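Long-range contacts in laminin subunit ALPHA-1 (Mus musculus, PDB 2JD4), which forms part of the basement-membrane protein laminin-111 and, through its C-terminal LG4-5 domain pair, probably helps attach it to cell surfaces: residues 10-15 against 229-234; 37-42 against 175-180; 105-110 against 120-125; 207-212 against 365-370. The protein carries 4 engineered substitutions. All coordinates share one frame; numbering follows the deposited sequence.

Contact 1: 10-15 against 229-234; sequences AVDTAP and RTTSKN
A salt bridge between Asp12 and Arg229 fastens the N-terminal segment of the chain onto the second laminin G domain, just beyond the disulfide Cys9-Cys281. The two charged groups meet tip to tip, the carboxylate and guanidinium planes turned 56° apart, with Asp12 at the edge of the guanidinium. Arg229 NH2 lies 3.1 Å from Asp12 OD1, although the exact place of that oxygen is doubtful because it stands too near Thr231. OD2 of Asp12 takes two further bonds, both weak: NH1 of Arg229 is 3.4 Å from it, and NH2 equally far. The arginine chain bends at chi3 (-69°), turning NE away from a straight line, and NE is bonded to Gly283 O. Replacing Asp12 by an alanine would probably leave NH1 and NH2 of Arg229 without this anionic partner, while NE would keep its carbonyl. Beside the ion pair, Thr231 meets Ala10: its CB is 3.3 Å from Ala10 O, and its CG2, which lies anti to the carbonyl carbon, is 4.3 Å from Ala10 CB. One residue earlier, Thr230 OG1 accepts from Ser232 N at 3.1 Å, forming an ST turn. The contact lies near the surface. Strand 222-230, which carries Arg229, runs between strands 286-293 and 347-353, with Arg229 bonded through its backbone to Cys347; segment 10-15 lies as a loop beside Arg229 and Thr231, held as well by a backbone hydrogen bond between Ala10 and Cys281.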
loop_
_atom_site.group_PDB
_atom_site.type_symbol
_atom_site.label_atom_id
_atom_site.label_comp_id
_atom_site.label_asym_id
_atom_site.label_seq_id
_atom_site.Cartn_x
_atom_site.Cartn_y
_atom_site.Cartn_z
ATOM N N ALA A 10 -3.793 -12.292 22.317
ATOM C CA ALA A 10 -4.612 -13.056 21.387
ATOM C C ALA A 10 -3.665 -13.832 20.469
ATOM O O ALA A 10 -2.456 -13.589 20.467
ATOM C CB ALA A 10 -5.492 -12.117 20.568
ATOM N N VAL A 11 -4.210 -14.764 19.695
ATOM C CA VAL A 11 -3.394 -15.558 18.784
ATOM C C VAL A 11 -3.803 -15.377 17.321
ATOM O O VAL A 11 -4.988 -15.386 16.992
ATOM C CB VAL A 11 -3.480 -17.054 19.135
ATOM C CG1 VAL A 11 -2.660 -17.868 18.146
ATOM C CG2 VAL A 11 -2.980 -17.278 20.552
ATOM N N ASP A 12 -2.807 -15.215 16.452
ATOM C CA ASP A 12 -3.031 -15.047 15.016
ATOM C C ASP A 12 -3.107 -16.401 14.312
ATOM O O ASP A 12 -2.243 -17.257 14.508
ATOM C CB ASP A 12 -1.894 -14.233 14.390
ATOM C CG ASP A 12 -2.238 -12.767 14.231
ATOM O OD1 ASP A 12 -2.543 -12.112 15.247
ATOM O OD2 ASP A 12 -2.202 -12.268 13.084
ATOM N N THR A 13 -4.133 -16.586 13.487
ATOM C CA THR A 13 -4.304 -17.836 12.751
ATOM C C THR A 13 -3.888 -17.657 11.292
ATOM O O THR A 13 -4.613 -17.049 10.506
ATOM C CB THR A 13 -5.774 -18.316 12.793
ATOM O OG1 THR A 13 -6.163 -18.567 14.149
ATOM C CG2 THR A 13 -5.941 -19.594 11.979
ATOM N N ALA A 14 -2.720 -18.186 10.938
ATOM C CA ALA A 14 -2.207 -18.085 9.574
ATOM C C ALA A 14 -3.221 -18.614 8.564
ATOM O O ALA A 14 -3.669 -19.752 8.662
ATOM C CB ALA A 14 -0.899 -18.854 9.451
ATOM N N PRO A 15 -3.601 -17.786 7.579
ATOM C CA PRO A 15 -4.571 -18.187 6.553
ATOM C C PRO A 15 -4.036 -19.076 5.428
ATOM O O PRO A 15 -4.811 -19.757 4.757
ATOM C CB PRO A 15 -5.073 -16.844 6.003
ATOM C CG PRO A 15 -4.792 -15.872 7.117
ATOM C CD PRO A 15 -3.445 -16.323 7.591
ATOM N N ARG A 229 -2.997 -3.210 14.771
ATOM C CA ARG A 229 -3.497 -4.439 15.374
ATOM C C ARG A 229 -2.256 -5.278 15.616
ATOM O O ARG A 229 -1.350 -5.319 14.778
ATOM C CB ARG A 229 -4.464 -5.189 14.443
ATOM C CG ARG A 229 -3.825 -5.819 13.205
ATOM C CD ARG A 229 -4.793 -6.778 12.502
ATOM N NE ARG A 229 -5.065 -7.984 13.287
ATOM C CZ ARG A 229 -4.202 -8.979 13.463
ATOM N NH1 ARG A 229 -3.001 -8.923 12.907
ATOM N NH2 ARG A 229 -4.536 -10.031 14.197
ATOM N N THR A 230 -2.196 -5.941 16.763
ATOM C CA THR A 230 -1.028 -6.749 17.079
ATOM C C THR A 230 -1.322 -7.762 18.175
ATOM O O THR A 230 -2.270 -7.600 18.941
ATOM C CB THR A 230 0.147 -5.842 17.547
ATOM O OG1 THR A 230 1.303 -6.641 17.834
ATOM C CG2 THR A 230 -0.248 -5.062 18.788
ATOM N N THR A 231 -0.511 -8.813 18.223
ATOM C CA THR A 231 -0.633 -9.845 19.245
ATOM C C THR A 231 0.691 -9.934 20.009
ATOM O O THR A 231 1.033 -10.984 20.562
ATOM C CB THR A 231 -0.952 -11.229 18.639
ATOM O OG1 THR A 231 0.092 -11.620 17.734
ATOM C CG2 THR A 231 -2.279 -11.185 17.904
ATOM N N SER A 232 1.431 -8.826 20.021
ATOM C CA SER A 232 2.718 -8.733 20.713
ATOM C C SER A 232 2.702 -7.539 21.667
ATOM O O SER A 232 2.036 -6.532 21.408
ATOM C CB SER A 232 3.859 -8.575 19.704
ATOM O OG SER A 232 5.101 -8.379 20.365
ATOM N N LYS A 233 3.445 -7.646 22.764
ATOM C CA LYS A 233 3.473 -6.583 23.765
ATOM C C LYS A 233 4.525 -5.501 23.548
ATOM O O LYS A 233 4.481 -4.463 24.203
ATOM C CB LYS A 233 3.649 -7.193 25.161
ATOM C CG LYS A 233 2.697 -8.354 25.441
ATOM C CD LYS A 233 2.830 -8.871 26.864
ATOM C CE LYS A 233 2.186 -7.919 27.850
ATOM N NZ LYS A 233 0.721 -7.818 27.608
ATOM N N ASN A 234 5.468 -5.733 22.638
ATOM C CA ASN A 234 6.503 -4.736 22.382
ATOM C C ASN A 234 6.757 -4.522 20.893
ATOM O O ASN A 234 6.879 -5.478 20.133
ATOM C CB ASN A 234 7.814 -5.142 23.065
ATOM C CG ASN A 234 7.657 -5.328 24.559
ATOM O OD1 ASN A 234 7.382 -6.430 25.033
ATOM N ND2 ASN A 234 7.811 -4.245 25.310
#

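Contact 2: 37-42 against 175-180; sequences QQSDVR and NGQQLD. Engineered in segment 37-42: Gln37 (natural residue Asn).
Gln177 lays its side chain against that of Gln38, and each of its atoms from CB outward has a neighbour there. CB lies 3.4 Å from Gln38 NE2, and CG, anti to the backbone N of Gln177 (chi1 160°), is 3.8 Å from Gln38 CD. Further out, CD of Gln177 comes within 3.4 Å of Gln38 CD, so the amide groups are stacked, their planes 25° apart. At the tip, OE1 is 3.2 Å from Gln38 CG and accepts a hydrogen bond from a water at 2.7 Å. That same water lies 2.6 Å from Ser39 OG and is hydrogen-bonded to it, bridging the two segments. NE2 of Gln177 passes near Gln38 OE1, but at too poor an angle to bond. The two amides thus stack without a direct bond between them.

Asn175 makes a second bridge: its ND2 donates to another water at 3.2 Å, and this water takes a weak bond from Asp40 N. The asparagine amide is gripped more directly from the next strand, OD1 by Gln46 N and ND2 by Arg44 O. In segment 37-42 itself, Asp40 receives Arg42 side-on, NE to OD1 and NH2 to OD2, the latter at 2.6 Å. Asn175 and Gly176, both with positive phi, form the tight turn between the antiparallel strands 167-174 and 177-178. Segment 37-42 runs from strand 31-35 to strand 44-53, a loop joining the two sheets of the concanavalin-like beta sandwich of laminin G domains.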
loop_
_atom_site.group_PDB
_atom_site.type_symbol
_atom_site.label_atom_id
_atom_site.label_comp_id
_atom_site.label_asym_id
_atom_site.label_seq_id
_atom_site.Cartn_x
_atom_site.Cartn_y
_atom_site.Cartn_z
ATOM N N GLN A 37 1.736 -14.367 -27.516
ATOM C CA GLN A 37 2.151 -15.046 -28.739
ATOM C C GLN A 37 1.066 -15.360 -29.759
ATOM O O GLN A 37 1.253 -15.127 -30.955
ATOM C CB GLN A 37 2.889 -16.344 -28.401
ATOM C CG GLN A 37 4.071 -16.173 -27.464
ATOM C CD GLN A 37 3.738 -16.547 -26.031
ATOM O OE1 GLN A 37 2.830 -15.977 -25.418
ATOM N NE2 GLN A 37 4.472 -17.514 -25.488
ATOM N N GLN A 38 -0.066 -15.886 -29.310
ATOM C CA GLN A 38 -1.120 -16.248 -30.252
ATOM C C GLN A 38 -2.175 -15.176 -30.476
ATOM O O GLN A 38 -2.999 -15.287 -31.388
ATOM C CB GLN A 38 -1.807 -17.539 -29.805
ATOM C CG GLN A 38 -2.717 -17.386 -28.604
ATOM C CD GLN A 38 -3.519 -18.643 -28.326
ATOM O OE1 GLN A 38 -2.960 -19.695 -28.007
ATOM N NE2 GLN A 38 -4.840 -18.543 -28.456
ATOM N N SER A 39 -2.143 -14.132 -29.659
ATOM C CA SER A 39 -3.125 -13.072 -29.774
ATOM C C SER A 39 -2.862 -12.077 -30.897
ATOM O O SER A 39 -1.733 -11.651 -31.111
ATOM C CB SER A 39 -3.226 -12.312 -28.446
ATOM O OG SER A 39 -3.673 -13.161 -27.401
ATOM N N ASP A 40 -3.918 -11.738 -31.630
ATOM C CA ASP A 40 -3.841 -10.733 -32.685
ATOM C C ASP A 40 -4.798 -9.665 -32.164
ATOM O O ASP A 40 -6.005 -9.763 -32.356
ATOM C CB ASP A 40 -4.357 -11.258 -34.026
ATOM C CG ASP A 40 -4.166 -10.248 -35.153
ATOM O OD1 ASP A 40 -4.014 -9.043 -34.855
ATOM O OD2 ASP A 40 -4.174 -10.651 -36.332
ATOM N N VAL A 41 -4.261 -8.656 -31.490
ATOM C CA VAL A 41 -5.102 -7.616 -30.901
ATOM C C VAL A 41 -5.378 -6.394 -31.771
ATOM O O VAL A 41 -6.040 -5.454 -31.327
ATOM C CB VAL A 41 -4.496 -7.128 -29.571
ATOM C CG1 VAL A 41 -4.241 -8.321 -28.649
ATOM C CG2 VAL A 41 -3.204 -6.376 -29.833
ATOM N N ARG A 42 -4.875 -6.403 -33.002
ATOM C CA ARG A 42 -5.072 -5.272 -33.908
ATOM C C ARG A 42 -6.526 -4.819 -34.038
ATOM O O ARG A 42 -6.824 -3.624 -33.957
ATOM C CB ARG A 42 -4.516 -5.612 -35.294
ATOM C CG ARG A 42 -2.991 -5.689 -35.348
ATOM C CD ARG A 42 -2.518 -6.139 -36.718
ATOM N NE ARG A 42 -2.907 -7.519 -36.996
ATOM C CZ ARG A 42 -2.655 -8.149 -38.138
ATOM N NH1 ARG A 42 -2.015 -7.519 -39.114
ATOM N NH2 ARG A 42 -3.036 -9.408 -38.304
ATOM N N ASN A 175 -8.129 -12.551 -25.490
ATOM C CA ASN A 175 -8.754 -13.137 -26.675
ATOM C C ASN A 175 -8.975 -14.653 -26.554
ATOM O O ASN A 175 -8.607 -15.428 -27.447
ATOM C CB ASN A 175 -7.925 -12.813 -27.932
ATOM C CG ASN A 175 -7.961 -11.332 -28.286
ATOM O OD1 ASN A 175 -8.425 -10.510 -27.492
ATOM N ND2 ASN A 175 -7.464 -10.982 -29.477
ATOM N N GLY A 176 -9.567 -15.069 -25.437
ATOM C CA GLY A 176 -9.865 -16.476 -25.225
ATOM C C GLY A 176 -8.748 -17.395 -24.762
ATOM O O GLY A 176 -8.996 -18.573 -24.480
ATOM N N GLN A 177 -7.526 -16.879 -24.683
ATOM C CA GLN A 177 -6.386 -17.688 -24.249
ATOM C C GLN A 177 -5.929 -17.329 -22.843
ATOM O O GLN A 177 -5.763 -16.157 -22.517
ATOM C CB GLN A 177 -5.198 -17.507 -25.198
ATOM C CG GLN A 177 -3.860 -17.920 -24.576
ATOM C CD GLN A 177 -2.660 -17.305 -25.276
ATOM O OE1 GLN A 177 -2.695 -16.143 -25.685
ATOM N NE2 GLN A 177 -1.586 -18.075 -25.399
ATOM N N GLN A 178 -5.711 -18.345 -22.017
ATOM C CA GLN A 178 -5.245 -18.112 -20.658
ATOM C C GLN A 178 -3.724 -17.936 -20.706
ATOM O O GLN A 178 -3.017 -18.779 -21.251
ATOM C CB GLN A 178 -5.625 -19.300 -19.763
ATOM C CG GLN A 178 -5.105 -19.209 -18.333
ATOM C CD GLN A 178 -5.671 -20.297 -17.432
ATOM O OE1 GLN A 178 -5.191 -20.507 -16.317
ATOM N NE2 GLN A 178 -6.705 -20.988 -17.909
ATOM N N LEU A 179 -3.223 -16.832 -20.160
ATOM C CA LEU A 179 -1.781 -16.572 -20.150
ATOM C C LEU A 179 -1.095 -17.368 -19.038
ATOM O O LEU A 179 -1.650 -17.545 -17.953
ATOM C CB LEU A 179 -1.521 -15.072 -19.962
ATOM C CG LEU A 179 -1.244 -14.194 -21.194
ATOM C CD1 LEU A 179 -2.127 -14.598 -22.357
ATOM C CD2 LEU A 179 -1.452 -12.727 -20.831
ATOM N N ASP A 180 0.110 -17.864 -19.303
ATOM C CA ASP A 180 0.817 -18.626 -18.278
ATOM C C ASP A 180 1.574 -17.646 -17.391
ATOM O O ASP A 180 2.682 -17.248 -17.714
ATOM C CB ASP A 180 1.802 -19.613 -18.909
ATOM C CG ASP A 180 2.165 -20.754 -17.970
ATOM O OD1 ASP A 180 2.329 -20.502 -16.753
ATOM O OD2 ASP A 180 2.291 -21.902 -18.451
HETATM O O HOH W 1 -1.330 -14.031 -26.726
HETATM O O HOH W 2 -6.899 -13.307 -31.637
#

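Contact 3: 105-110 against 120-125; sequences WHTVKT and TVDGQE
The imidazole of His106 is met at its edge by the carboxylate of Asp122, the two planes 42° apart. ND1 donates to Asp122 OD2 at 2.8 Å, using the syn lone pair of that oxygen, although the acceptor is tilted somewhat from the ring plane. The other carboxylate oxygen is held too: Thr107 N donates to Asp122 OD1 at 3.0 Å with an N-H...O angle of 161°. Asp122 N returns a bond to Thr107 O at 2.9 Å. Asp122 and Gly123 occupy the centre of a type I' turn from Val121 to Gln124, with Asp122 CG anti to its carbonyl carbon (chi1 -63°), from where the carboxylate meets both donors. A water joins Thr107 OG1 to Gly123 N.

Next to the turn, strand 116-121 pairs antiparallel with strand 106-113, its hairpin partner. Lys109 and Thr120 are a hydrogen-bonded pair, with Lys109 N 2.9 Å from Thr120 O, and their side chains lie side by side. Val108 and Val121, a non-hydrogen-bonded pair, put CG2 against CG2 at 4.4 Å on the opposite sheet face, where both touch Leu81. On its far nitrogen, NE2, His106 is hydrogen-bonded to Asp102 OD1. With a carboxylate at each nitrogen, the imidazole is probably stabilised in its protonated form, and the charge of Asp122, shared by its two oxygens, by an N-H at each.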
loop_
_atom_site.group_PDB
_atom_site.type_symbol
_atom_site.label_atom_id
_atom_site.label_comp_id
_atom_site.label_asym_id
_atom_site.label_seq_id
_atom_site.Cartn_x
_atom_site.Cartn_y
_atom_site.Cartn_z
ATOM N N TRP A 105 -13.443 -11.005 -4.132
ATOM C CA TRP A 105 -13.070 -11.306 -5.512
ATOM C C TRP A 105 -14.094 -10.818 -6.533
ATOM O O TRP A 105 -15.299 -10.991 -6.354
ATOM C CB TRP A 105 -12.865 -12.811 -5.699
ATOM C CG TRP A 105 -11.598 -13.331 -5.089
ATOM C CD1 TRP A 105 -11.460 -13.976 -3.887
ATOM C CD2 TRP A 105 -10.284 -13.231 -5.644
ATOM N NE1 TRP A 105 -10.134 -14.283 -3.666
ATOM C CE2 TRP A 105 -9.392 -13.836 -4.729
ATOM C CE3 TRP A 105 -9.770 -12.685 -6.829
ATOM C CZ2 TRP A 105 -8.015 -13.911 -4.964
ATOM C CZ3 TRP A 105 -8.403 -12.758 -7.062
ATOM C CH2 TRP A 105 -7.540 -13.370 -6.131
ATOM N N HIS A 106 -13.598 -10.214 -7.607
ATOM C CA HIS A 106 -14.449 -9.715 -8.682
ATOM C C HIS A 106 -13.896 -10.193 -10.020
ATOM O O HIS A 106 -12.691 -10.398 -10.163
ATOM C CB HIS A 106 -14.465 -8.184 -8.690
ATOM C CG HIS A 106 -14.997 -7.573 -7.432
ATOM N ND1 HIS A 106 -16.324 -7.658 -7.067
ATOM C CD2 HIS A 106 -14.381 -6.864 -6.456
ATOM C CE1 HIS A 106 -16.501 -7.027 -5.918
ATOM N NE2 HIS A 106 -15.339 -6.538 -5.527
ATOM N N THR A 107 -14.775 -10.380 -10.996
ATOM C CA THR A 107 -14.342 -10.778 -12.326
ATOM C C THR A 107 -14.447 -9.507 -13.162
ATOM O O THR A 107 -15.435 -8.780 -13.069
ATOM C CB THR A 107 -15.248 -11.869 -12.922
ATOM O OG1 THR A 107 -16.585 -11.370 -13.033
ATOM C CG2 THR A 107 -15.242 -13.101 -12.030
ATOM N N VAL A 108 -13.421 -9.229 -13.956
ATOM C CA VAL A 108 -13.401 -8.024 -14.778
ATOM C C VAL A 108 -13.110 -8.347 -16.234
ATOM O O VAL A 108 -12.302 -9.217 -16.536
ATOM C CB VAL A 108 -12.329 -7.037 -14.267
ATOM C CG1 VAL A 108 -12.207 -5.853 -15.225
ATOM C CG2 VAL A 108 -12.700 -6.556 -12.858
ATOM N N LYS A 109 -13.782 -7.642 -17.135
ATOM C CA LYS A 109 -13.582 -7.851 -18.556
ATOM C C LYS A 109 -13.530 -6.505 -19.275
ATOM O O LYS A 109 -14.361 -5.635 -19.025
ATOM C CB LYS A 109 -14.726 -8.699 -19.127
ATOM C CG LYS A 109 -14.567 -9.051 -20.599
ATOM C CD LYS A 109 -15.907 -9.434 -21.225
ATOM C CE LYS A 109 -16.575 -10.594 -20.509
ATOM N NZ LYS A 109 -17.912 -10.890 -21.107
ATOM N N THR A 110 -12.536 -6.323 -20.140
ATOM C CA THR A 110 -12.419 -5.092 -20.911
ATOM C C THR A 110 -12.430 -5.530 -22.367
ATOM O O THR A 110 -11.711 -6.454 -22.750
ATOM C CB THR A 110 -11.115 -4.311 -20.601
ATOM O OG1 THR A 110 -9.972 -5.095 -20.956
ATOM C CG2 THR A 110 -11.047 -3.958 -19.118
ATOM N N THR A 120 -17.053 -4.877 -18.299
ATOM C CA THR A 120 -17.958 -5.720 -17.529
ATOM C C THR A 120 -17.330 -6.052 -16.180
ATOM O O THR A 120 -16.150 -6.387 -16.106
ATOM C CB THR A 120 -18.253 -7.051 -18.262
ATOM O OG1 THR A 120 -18.686 -6.781 -19.602
ATOM C CG2 THR A 120 -19.337 -7.828 -17.533
ATOM N N VAL A 121 -18.115 -5.933 -15.116
ATOM C CA VAL A 121 -17.642 -6.266 -13.778
ATOM C C VAL A 121 -18.703 -7.150 -13.144
ATOM O O VAL A 121 -19.862 -6.760 -13.030
ATOM C CB VAL A 121 -17.415 -5.009 -12.896
ATOM C CG1 VAL A 121 -16.989 -5.434 -11.479
ATOM C CG2 VAL A 121 -16.330 -4.127 -13.514
ATOM N N ASP A 122 -18.302 -8.353 -12.750
ATOM C CA ASP A 122 -19.212 -9.313 -12.147
ATOM C C ASP A 122 -20.467 -9.512 -12.999
ATOM O O ASP A 122 -21.569 -9.595 -12.472
ATOM C CB ASP A 122 -19.613 -8.876 -10.733
ATOM C CG ASP A 122 -18.426 -8.806 -9.779
ATOM O OD1 ASP A 122 -17.517 -9.651 -9.900
ATOM O OD2 ASP A 122 -18.407 -7.913 -8.904
ATOM N N GLY A 123 -20.291 -9.573 -14.316
ATOM C CA GLY A 123 -21.418 -9.790 -15.210
ATOM C C GLY A 123 -22.240 -8.580 -15.627
ATOM O O GLY A 123 -23.021 -8.666 -16.581
ATOM N N GLN A 124 -22.089 -7.462 -14.923
ATOM C CA GLN A 124 -22.837 -6.253 -15.262
ATOM C C GLN A 124 -22.072 -5.509 -16.353
ATOM O O GLN A 124 -20.992 -4.975 -16.114
ATOM C CB GLN A 124 -23.022 -5.364 -14.017
ATOM C CG GLN A 124 -21.732 -4.787 -13.432
ATOM C CD GLN A 124 -21.906 -4.204 -12.032
ATOM O OE1 GLN A 124 -22.691 -3.274 -11.818
ATOM N NE2 GLN A 124 -21.162 -4.748 -11.071
ATOM N N GLU A 125 -22.642 -5.488 -17.555
ATOM C CA GLU A 125 -22.014 -4.844 -18.702
ATOM C C GLU A 125 -22.383 -3.366 -18.804
ATOM O O GLU A 125 -23.538 -2.990 -18.599
ATOM C CB GLU A 125 -22.420 -5.582 -19.988
ATOM C CG GLU A 125 -21.610 -5.219 -21.226
ATOM C CD GLU A 125 -22.003 -6.038 -22.451
ATOM O OE1 GLU A 125 -21.929 -7.287 -22.400
ATOM O OE2 GLU A 125 -22.385 -5.432 -23.473
HETATM O O HOH W 3 -17.402 -10.228 -15.544
HETATM O O HOH W 4 -16.726 -6.135 -21.160
#

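Contact 4: 207-212 against 365-370; sequences GYAALV and SRAFDL
Tyr208 turns its CG between the backbone N and the carbonyl carbon (chi1 59°), while Asp369 holds CG anti to its N (chi1 -171°), and from these starts phenol and carboxylate meet across antiparallel strands 207-212 and 369-374 of the second laminin G domain's beta sandwich. Tyr208 OH donates to Asp369 OD2 at 2.7 Å, arriving from above the carboxylate, 47° out of its plane; the oxygen itself lies at the edge of the phenol ring. Gln371 NE2 holds the other oxygen, OD1. A phenylalanine at Tyr208 would probably leave Asp369 OD2 without this hydroxyl donor, and the carboxylate more able to turn.

The backbones join through Ala210, whose N donates to Asp369 O at 2.9 Å and whose O receives Phe368 N at 3.0 Å. Phe368 folds its ring back over the strand, so that Ala210 CB makes a CH-pi contact over one face, 4.1 Å from the ring centroid, with Leu211 C at the edge. On the other side of the strand, Ala209 CB packs against Leu370 CD1 at 3.7 Å. Beyond it, Leu211 CD1 reaches Ala367 CB at 3.5 Å.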
loop_
_atom_site.group_PDB
_atom_site.type_symbol
_atom_site.label_atom_id
_atom_site.label_comp_id
_atom_site.label_asym_id
_atom_site.label_seq_id
_atom_site.Cartn_x
_atom_site.Cartn_y
_atom_site.Cartn_z
ATOM N N GLY A 207 11.987 -6.550 10.625
ATOM C CA GLY A 207 12.619 -5.368 10.066
ATOM C C GLY A 207 11.954 -4.013 10.236
ATOM O O GLY A 207 11.604 -3.623 11.347
ATOM N N TYR A 208 11.774 -3.301 9.123
ATOM C CA TYR A 208 11.195 -1.955 9.151
ATOM C C TYR A 208 10.950 -1.433 7.738
ATOM O O TYR A 208 11.297 -2.080 6.747
ATOM C CB TYR A 208 12.191 -1.008 9.827
ATOM C CG TYR A 208 13.508 -0.989 9.085
ATOM C CD1 TYR A 208 13.723 -0.107 8.030
ATOM C CD2 TYR A 208 14.489 -1.941 9.352
ATOM C CE1 TYR A 208 14.871 -0.178 7.252
ATOM C CE2 TYR A 208 15.643 -2.021 8.580
ATOM C CZ TYR A 208 15.825 -1.144 7.531
ATOM O OH TYR A 208 16.941 -1.254 6.732
ATOM N N ALA A 209 10.362 -0.244 7.659
ATOM C CA ALA A 209 10.121 0.420 6.383
ATOM C C ALA A 209 10.584 1.861 6.583
ATOM O O ALA A 209 10.230 2.484 7.583
ATOM C CB ALA A 209 8.649 0.387 6.030
ATOM N N ALA A 210 11.392 2.374 5.656
ATOM C CA ALA A 210 11.891 3.754 5.746
ATOM C C ALA A 210 11.342 4.603 4.596
ATOM O O ALA A 210 11.453 4.227 3.425
ATOM C CB ALA A 210 13.424 3.767 5.732
ATOM N N LEU A 211 10.756 5.747 4.942
ATOM C CA LEU A 211 10.147 6.662 3.969
ATOM C C LEU A 211 10.730 8.089 3.986
ATOM O O LEU A 211 11.271 8.544 4.996
ATOM C CB LEU A 211 8.638 6.757 4.236
ATOM C CG LEU A 211 7.690 5.610 3.857
ATOM C CD1 LEU A 211 8.252 4.273 4.272
ATOM C CD2 LEU A 211 6.341 5.857 4.516
ATOM N N VAL A 212 10.580 8.791 2.866
ATOM C CA VAL A 212 11.057 10.167 2.721
ATOM C C VAL A 212 12.572 10.258 2.862
ATOM O O VAL A 212 13.096 10.777 3.853
ATOM C CB VAL A 212 10.409 11.103 3.761
ATOM C CG1 VAL A 212 10.635 12.558 3.355
ATOM C CG2 VAL A 212 8.920 10.812 3.877
ATOM N N SER A 365 4.228 1.521 0.205
ATOM C CA SER A 365 4.762 0.893 -1.002
ATOM C C SER A 365 5.867 1.760 -1.620
ATOM O O SER A 365 6.599 1.313 -2.507
ATOM C CB SER A 365 3.649 0.655 -2.031
ATOM O OG SER A 365 3.093 1.877 -2.478
ATOM N N ARG A 366 5.994 2.992 -1.129
ATOM C CA ARG A 366 6.993 3.936 -1.635
ATOM C C ARG A 366 8.281 3.952 -0.814
ATOM O O ARG A 366 9.161 4.773 -1.062
ATOM C CB ARG A 366 6.417 5.356 -1.649
ATOM C CG ARG A 366 5.112 5.507 -2.409
ATOM C CD ARG A 366 4.573 6.920 -2.255
ATOM N NE ARG A 366 5.519 7.914 -2.750
ATOM C CZ ARG A 366 5.426 9.220 -2.519
ATOM N NH1 ARG A 366 4.425 9.701 -1.793
ATOM N NH2 ARG A 366 6.336 10.047 -3.015
ATOM N N ALA A 367 8.382 3.068 0.170
ATOM C CA ALA A 367 9.573 3.008 1.015
ATOM C C ALA A 367 10.833 2.838 0.170
ATOM O O ALA A 367 10.824 2.099 -0.812
ATOM C CB ALA A 367 9.447 1.850 2.006
ATOM N N PHE A 368 11.914 3.522 0.540
ATOM C CA PHE A 368 13.162 3.404 -0.208
ATOM C C PHE A 368 14.025 2.269 0.344
ATOM O O PHE A 368 14.965 1.814 -0.306
ATOM C CB PHE A 368 13.926 4.744 -0.207
ATOM C CG PHE A 368 14.364 5.222 1.162
ATOM C CD1 PHE A 368 15.555 4.769 1.726
ATOM C CD2 PHE A 368 13.605 6.158 1.865
ATOM C CE1 PHE A 368 15.989 5.246 2.969
ATOM C CE2 PHE A 368 14.028 6.639 3.102
ATOM C CZ PHE A 368 15.225 6.183 3.656
ATOM N N ASP A 369 13.683 1.808 1.543
ATOM C CA ASP A 369 14.383 0.711 2.211
ATOM C C ASP A 369 13.288 -0.040 2.965
ATOM O O ASP A 369 12.615 0.528 3.828
ATOM C CB ASP A 369 15.439 1.247 3.182
ATOM C CG ASP A 369 16.333 0.150 3.739
ATOM O OD1 ASP A 369 16.196 -1.018 3.312
ATOM O OD2 ASP A 369 17.178 0.454 4.601
ATOM N N LEU A 370 13.114 -1.310 2.620
ATOM C CA LEU A 370 12.064 -2.149 3.184
ATOM C C LEU A 370 12.605 -3.527 3.562
ATOM O O LEU A 370 13.243 -4.192 2.744
ATOM C CB LEU A 370 10.961 -2.300 2.130
ATOM C CG LEU A 370 9.619 -2.969 2.418
ATOM C CD1 LEU A 370 8.716 -1.995 3.160
ATOM C CD2 LEU A 370 8.960 -3.371 1.102
#

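The four contacts divide between the two laminin G domains. Contacts 2 and 3 lie in the first and reach the same sheet, with centres 19 Å apart and nearest atoms about 7 Å apart; along the chain, contact 3 is nested within the loop closed by contact 2. Contact 4 belongs to the second domain. Contact 1 brings the chain's N-terminal segment to that domain too, with its centre 22 Å from that of contact 4, and the loop it closes encloses contacts 2 and 3. Within the first domain, contact 2 approaches the magnesium site of Asp70, Leu87, Thr137 and Asp139: the side chain of Val41 is about 10 Å from the ion, and Arg42 touches Thr137.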